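Long-range contacts in protein-glutamine deamidase Cif (Burkholderia pseudomallei, PDB 3GQM), which deamidates a glutamine side chain of host NEDD8 to glutamate, which shuts down cullin-RING ubiquitin ligases and blocks the host cell cycle: residues N147-V152 with H258-R263; E193-R198 with L233-D238. All coordinates share one frame; numbering follows the deposited sequence.

Interaction 1: residues N147-V152 with H258-R263; sequences NYVVIV and HEYDFR
Tyr260 offers one ring face to Asn147, whose CB sits over the middle of the ring, 3.4 Å from its centroid, in a CH-pi contact. The edge of the same ring meets backbone: Val149 N lies in the ring plane, and Tyr148 O approaches CE2. The ring reaches back under the neighbouring strand because CG lies between the backbone N and the carbonyl carbon (chi1 70°). Its hydroxyl goes on to hydrogen-bond Asp164.

Above the ring, the Asn147 amide is turned only 28° from the ring plane. Its ND2 donates to Tyr260 O at 3.0 Å, an acceptor that lies in the plane of the amide; OD1 takes the N-H of Ala167, and the two bonds together should fix the flip of the amide. Water 2 joins Asn147 N to Tyr260 O, so that carbonyl receives both the amide and a water.

The backbones pair antiparallel. Val149 and His258 exchange two hydrogen bonds, the N-H of Val149 reaching His258 O at 3.1 Å and nearly straight (169°). Tyr148 and Glu259 form the non-hydrogen-bonded pair on the opposite side of the sheet from Val149 and His258, with Tyr148 CD1 3.6 Å from Glu259 N. His258 ND1 donates to Glu259 O, a short 2.6 Å bond. Asp261 then N-caps helix 262-273 through OD2 to Gln264 N.

Met115 packs on Val149 and Tyr260. Strand 253-260 is thus the outer strand of an antiparallel sheet backed by helix 104-116, which begins at the inferred active-site Cys104, consistent with the papain-like cysteine-peptidase clan of the Cif family.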
loop_
_atom_site.group_PDB
_atom_site.type_symbol
_atom_site.label_atom_id
_atom_site.label_comp_id
_atom_site.label_asym_id
_atom_site.label_seq_id
_atom_site.Cartn_x
_atom_site.Cartn_y
_atom_site.Cartn_z
ATOM N N ASN A 147 0.451 17.653 1.285
ATOM C CA ASN A 147 0.199 16.219 1.524
ATOM C C ASN A 147 1.410 15.407 1.075
ATOM O O ASN A 147 2.005 15.694 0.033
ATOM C CB ASN A 147 -1.030 15.739 0.746
ATOM C CG ASN A 147 -2.168 16.736 0.790
ATOM O OD1 ASN A 147 -2.735 16.981 1.842
ATOM N ND2 ASN A 147 -2.494 17.329 -0.352
ATOM N N TYR A 148 1.756 14.377 1.839
ATOM C CA TYR A 148 2.790 13.449 1.433
ATOM C C TYR A 148 2.279 12.083 1.702
ATOM O O TYR A 148 1.473 11.884 2.625
ATOM C CB TYR A 148 4.085 13.616 2.267
ATOM C CG TYR A 148 4.744 14.926 2.055
ATOM C CD1 TYR A 148 5.737 15.084 1.073
ATOM C CD2 TYR A 148 4.385 16.026 2.843
ATOM C CE1 TYR A 148 6.343 16.325 0.875
ATOM C CE2 TYR A 148 4.989 17.242 2.678
ATOM C CZ TYR A 148 5.952 17.399 1.698
ATOM O OH TYR A 148 6.512 18.645 1.577
ATOM N N VAL A 149 2.755 11.151 0.892
ATOM C CA VAL A 149 2.617 9.725 1.170
ATOM C C VAL A 149 4.028 9.119 1.213
ATOM O O VAL A 149 4.878 9.519 0.424
ATOM C CB VAL A 149 1.706 9.022 0.166
ATOM C CG1 VAL A 149 2.211 9.196 -1.301
ATOM C CG2 VAL A 149 1.576 7.538 0.527
ATOM N N VAL A 150 4.272 8.221 2.173
ATOM C CA VAL A 150 5.578 7.606 2.377
ATOM C C VAL A 150 5.423 6.148 2.086
ATOM O O VAL A 150 4.508 5.503 2.597
ATOM C CB VAL A 150 6.054 7.729 3.829
ATOM C CG1 VAL A 150 7.339 6.962 4.047
ATOM C CG2 VAL A 150 6.240 9.215 4.212
ATOM N N ILE A 151 6.283 5.628 1.225
ATOM C CA ILE A 151 6.231 4.205 0.913
ATOM C C ILE A 151 7.361 3.545 1.693
ATOM O O ILE A 151 8.533 4.001 1.682
ATOM C CB ILE A 151 6.252 3.905 -0.643
ATOM C CG1 ILE A 151 6.214 2.393 -0.915
ATOM C CG2 ILE A 151 7.404 4.678 -1.347
ATOM C CD1 ILE A 151 5.708 1.990 -2.373
ATOM N N VAL A 152 7.001 2.473 2.383
ATOM C CA VAL A 152 7.942 1.852 3.282
ATOM C C VAL A 152 8.238 0.460 2.832
ATOM O O VAL A 152 7.326 -0.375 2.607
ATOM C CB VAL A 152 7.391 1.829 4.770
ATOM C CG1 VAL A 152 8.413 1.186 5.755
ATOM C CG2 VAL A 152 7.062 3.208 5.199
ATOM N N HIS A 258 6.739 11.417 -0.961
ATOM C CA HIS A 258 6.439 12.103 -2.208
ATOM C C HIS A 258 5.188 12.915 -1.973
ATOM O O HIS A 258 4.165 12.383 -1.522
ATOM C CB HIS A 258 6.138 11.059 -3.282
ATOM C CG HIS A 258 6.157 11.596 -4.671
ATOM N ND1 HIS A 258 5.268 12.551 -5.111
ATOM C CD2 HIS A 258 6.951 11.302 -5.733
ATOM C CE1 HIS A 258 5.519 12.834 -6.382
ATOM N NE2 HIS A 258 6.537 12.096 -6.779
ATOM N N GLU A 259 5.222 14.180 -2.364
ATOM C CA GLU A 259 4.025 14.998 -2.252
ATOM C C GLU A 259 2.920 14.491 -3.160
ATOM O O GLU A 259 3.180 13.819 -4.188
ATOM C CB GLU A 259 4.301 16.483 -2.578
ATOM C CG GLU A 259 4.852 16.728 -3.969
ATOM C CD GLU A 259 5.261 18.197 -4.158
ATOM O OE1 GLU A 259 4.353 19.039 -4.204
ATOM O OE2 GLU A 259 6.481 18.513 -4.222
ATOM N N TYR A 260 1.692 14.826 -2.781
ATOM C CA TYR A 260 0.569 14.636 -3.675
ATOM C C TYR A 260 -0.433 15.762 -3.545
ATOM O O TYR A 260 -0.568 16.406 -2.476
ATOM C CB TYR A 260 -0.097 13.250 -3.467
ATOM C CG TYR A 260 -0.875 13.037 -2.167
ATOM C CD1 TYR A 260 -2.249 13.345 -2.078
ATOM C CD2 TYR A 260 -0.221 12.534 -1.024
ATOM C CE1 TYR A 260 -2.967 13.142 -0.895
ATOM C CE2 TYR A 260 -0.926 12.321 0.166
ATOM C CZ TYR A 260 -2.297 12.597 0.222
ATOM O OH TYR A 260 -2.927 12.385 1.404
ATOM N N ASP A 261 -1.106 16.010 -4.655
ATOM C CA ASP A 261 -2.274 16.858 -4.698
ATOM C C ASP A 261 -3.514 16.076 -4.283
ATOM O O ASP A 261 -3.892 15.129 -4.954
ATOM C CB ASP A 261 -2.524 17.323 -6.127
ATOM C CG ASP A 261 -3.679 18.290 -6.194
ATOM O OD1 ASP A 261 -3.416 19.486 -6.001
ATOM O OD2 ASP A 261 -4.840 17.866 -6.392
ATOM N N PHE A 262 -4.190 16.495 -3.232
ATOM C CA PHE A 262 -5.416 15.787 -2.855
ATOM C C PHE A 262 -6.531 15.670 -3.899
ATOM O O PHE A 262 -7.196 14.629 -4.007
ATOM C CB PHE A 262 -5.981 16.347 -1.542
ATOM C CG PHE A 262 -7.137 15.577 -1.036
ATOM C CD1 PHE A 262 -6.928 14.333 -0.412
ATOM C CD2 PHE A 262 -8.441 16.069 -1.203
ATOM C CE1 PHE A 262 -8.009 13.577 0.036
ATOM C CE2 PHE A 262 -9.540 15.342 -0.757
ATOM C CZ PHE A 262 -9.340 14.096 -0.132
ATOM N N ARG A 263 -6.798 16.737 -4.629
ATOM C CA ARG A 263 -7.861 16.667 -5.664
ATOM C C ARG A 263 -7.459 15.767 -6.813
ATOM O O ARG A 263 -8.309 15.122 -7.409
ATOM C CB ARG A 263 -8.196 18.058 -6.245
ATOM C CG ARG A 263 -8.912 18.979 -5.253
ATOM C CD ARG A 263 -9.439 20.233 -6.022
ATOM N NE ARG A 263 -9.961 21.259 -5.127
ATOM C CZ ARG A 263 -11.105 21.130 -4.447
ATOM N NH1 ARG A 263 -11.506 22.111 -3.655
ATOM N NH2 ARG A 263 -11.841 20.026 -4.565
HETATM O O HOH W 1 -3.790 19.254 -2.217
HETATM O O HOH W 2 0.477 18.619 -1.473
#

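Interaction 2: residues E193-R198 with L233-D238; sequences EDWISR and LQIDKD
Trp195 and Ile235 meet because each first torsion sends its chain out anti to the backbone N: CG of Trp195 at chi1 -180°, CG1 of Ile235 at chi1 -151°. The two side chains slide past each other in opposite directions, and Trp195 CE3 comes to 3.9 Å from Ile235 CG1. Farther round the indole, the edge is set against backbone, with Gln234 C in the ring plane. Leu233 O approaches Trp195 CZ3 obliquely, at 3.3 Å. That carbonyl also accepts a hydrogen bond from NE2 of Gln179, an inferred active-site residue.

Ile235 CD1 continues to the helix, 3.6 Å from Asp194 O. The Arg198 and Ile235 side chains cross at about a right angle, with Arg198 CB 3.8 Å from Ile235 CG1. The Arg198 guanidinium and the Asp236 carboxylate stay beyond salt-bridge range.

Ile235 lies within a type I turn, Gln234 to Lys237, that Gln234 braces itself: OE1 accepts from Asp238 N at 2.6 Å and from Asp236 N on the other face of the amide.

The contact thus packs helix 192-199 against the loop leaving helix 222-233, while Trp195 NE1 bonds Ile177 O on strand 176-178 and Ile196 rests on helix 29-42.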
loop_
_atom_site.group_PDB
_atom_site.type_symbol
_atom_site.label_atom_id
_atom_site.label_comp_id
_atom_site.label_asym_id
_atom_site.label_seq_id
_atom_site.Cartn_x
_atom_site.Cartn_y
_atom_site.Cartn_z
ATOM N N GLU A 193 -8.871 -4.187 1.076
ATOM C CA GLU A 193 -10.280 -3.753 1.255
ATOM C C GLU A 193 -10.695 -3.762 2.719
ATOM O O GLU A 193 -11.355 -2.836 3.151
ATOM C CB GLU A 193 -11.258 -4.613 0.450
ATOM C CG GLU A 193 -10.957 -4.589 -1.064
ATOM C CD GLU A 193 -10.130 -5.773 -1.535
ATOM O OE1 GLU A 193 -9.217 -6.248 -0.817
ATOM O OE2 GLU A 193 -10.399 -6.220 -2.671
ATOM N N ASP A 194 -10.336 -4.826 3.453
ATOM C CA ASP A 194 -10.686 -4.960 4.859
ATOM C C ASP A 194 -9.906 -3.939 5.653
ATOM O O ASP A 194 -10.459 -3.265 6.521
ATOM C CB ASP A 194 -10.414 -6.403 5.364
ATOM C CG ASP A 194 -11.376 -7.426 4.747
ATOM O OD1 ASP A 194 -12.547 -7.056 4.486
ATOM O OD2 ASP A 194 -10.997 -8.579 4.480
ATOM N N TRP A 195 -8.613 -3.815 5.361
ATOM C CA TRP A 195 -7.791 -2.838 6.076
ATOM C C TRP A 195 -8.382 -1.437 5.962
ATOM O O TRP A 195 -8.567 -0.718 6.979
ATOM C CB TRP A 195 -6.333 -2.810 5.598
ATOM C CG TRP A 195 -5.562 -1.785 6.398
ATOM C CD1 TRP A 195 -5.296 -0.476 6.040
ATOM C CD2 TRP A 195 -5.083 -1.938 7.730
ATOM N NE1 TRP A 195 -4.639 0.178 7.063
ATOM C CE2 TRP A 195 -4.479 -0.708 8.106
ATOM C CE3 TRP A 195 -5.106 -2.999 8.658
ATOM C CZ2 TRP A 195 -3.901 -0.522 9.362
ATOM C CZ3 TRP A 195 -4.505 -2.822 9.890
ATOM C CH2 TRP A 195 -3.912 -1.591 10.237
ATOM N N ILE A 196 -8.669 -1.038 4.726
ATOM C CA ILE A 196 -9.224 0.293 4.493
ATOM C C ILE A 196 -10.592 0.414 5.176
ATOM O O ILE A 196 -10.867 1.384 5.850
ATOM C CB ILE A 196 -9.260 0.630 2.980
ATOM C CG1 ILE A 196 -7.820 0.900 2.511
ATOM C CG2 ILE A 196 -10.242 1.836 2.717
ATOM C CD1 ILE A 196 -7.666 1.056 1.008
ATOM N N SER A 197 -11.428 -0.599 5.081
ATOM C CA SER A 197 -12.740 -0.494 5.715
ATOM C C SER A 197 -12.714 -0.388 7.273
ATOM O O SER A 197 -13.478 0.366 7.867
ATOM C CB SER A 197 -13.581 -1.656 5.285
ATOM O OG SER A 197 -14.909 -1.423 5.723
ATOM N N ARG A 198 -11.818 -1.119 7.925
ATOM C CA ARG A 198 -11.745 -1.052 9.386
ATOM C C ARG A 198 -10.830 0.027 9.920
ATOM O O ARG A 198 -11.157 0.651 10.923
ATOM C CB ARG A 198 -11.306 -2.386 9.982
ATOM C CG ARG A 198 -12.387 -3.423 10.016
ATOM C CD ARG A 198 -12.527 -3.922 11.442
ATOM N NE ARG A 198 -13.632 -4.848 11.499
ATOM C CZ ARG A 198 -13.531 -6.159 11.284
ATOM N NH1 ARG A 198 -12.350 -6.724 11.033
ATOM N NH2 ARG A 198 -14.629 -6.905 11.338
ATOM N N LEU A 233 -0.286 -1.921 12.709
ATOM C CA LEU A 233 -0.446 -2.728 11.491
ATOM C C LEU A 233 -1.466 -3.857 11.617
ATOM O O LEU A 233 -1.743 -4.531 10.631
ATOM C CB LEU A 233 0.931 -3.281 10.996
ATOM C CG LEU A 233 1.971 -2.192 10.612
ATOM C CD1 LEU A 233 3.318 -2.795 10.258
ATOM C CD2 LEU A 233 1.487 -1.240 9.469
ATOM N N GLN A 234 -2.041 -4.084 12.801
ATOM C CA GLN A 234 -2.980 -5.216 12.901
ATOM C C GLN A 234 -4.406 -4.668 13.031
ATOM O O GLN A 234 -4.652 -3.718 13.776
ATOM C CB GLN A 234 -2.620 -6.143 14.076
ATOM C CG GLN A 234 -3.146 -7.547 13.940
ATOM C CD GLN A 234 -4.579 -7.717 14.412
ATOM O OE1 GLN A 234 -5.011 -7.072 15.379
ATOM N NE2 GLN A 234 -5.324 -8.625 13.745
ATOM N N ILE A 235 -5.317 -5.288 12.299
ATOM C CA ILE A 235 -6.619 -4.742 12.017
ATOM C C ILE A 235 -7.479 -4.598 13.279
ATOM O O ILE A 235 -8.319 -3.736 13.346
ATOM C CB ILE A 235 -7.326 -5.567 10.880
ATOM C CG1 ILE A 235 -8.299 -4.664 10.071
ATOM C CG2 ILE A 235 -7.903 -6.938 11.432
ATOM C CD1 ILE A 235 -9.207 -5.399 9.088
ATOM N N ASP A 236 -7.248 -5.459 14.273
ATOM C CA ASP A 236 -7.919 -5.335 15.564
ATOM C C ASP A 236 -6.995 -4.833 16.662
ATOM O O ASP A 236 -7.375 -4.867 17.824
ATOM C CB ASP A 236 -8.549 -6.660 15.982
ATOM C CG ASP A 236 -9.728 -7.019 15.118
ATOM O OD1 ASP A 236 -10.662 -6.195 15.002
ATOM O OD2 ASP A 236 -9.711 -8.105 14.506
ATOM N N LYS A 237 -5.799 -4.362 16.296
ATOM C CA LYS A 237 -4.781 -3.944 17.283
ATOM C C LYS A 237 -4.529 -5.065 18.314
ATOM O O LYS A 237 -4.309 -4.802 19.509
ATOM C CB LYS A 237 -5.197 -2.648 17.997
ATOM C CG LYS A 237 -5.511 -1.454 17.094
ATOM C CD LYS A 237 -5.796 -0.212 17.966
ATOM N N ASP A 238 -4.543 -6.311 17.843
ATOM C CA ASP A 238 -4.470 -7.450 18.737
ATOM C C ASP A 238 -3.047 -8.043 18.856
ATOM O O ASP A 238 -2.607 -8.768 17.981
ATOM C CB ASP A 238 -5.499 -8.507 18.312
ATOM C CG ASP A 238 -5.615 -9.666 19.320
ATOM O OD1 ASP A 238 -4.887 -9.682 20.335
ATOM O OD2 ASP A 238 -6.444 -10.570 19.081
#

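Reading from the N terminus, 147-152 is the first of the contacting segments and waits longest for its partner: interaction 1 closes only when 258-263 returns beside it, 106 residues on at the closest ends. Within that span the chain adds strands 159-165 and 176-178 to the sheet, then enters helix 192-199. Interaction 2 closes the smaller loop, from 193-198 to 233-238, around helices 206-212 and 222-233, so it lies wholly inside the larger one. The centres of interactions 1 and 2 are about 21 Å apart, and the two do not touch. Interaction 1 completes one edge of the sheet and leads into helix 262-273, whereas interaction 2 joins helix 192-199 to the loop after helix 222-233, near strand 176-178 at the opposite edge, beside Gln179.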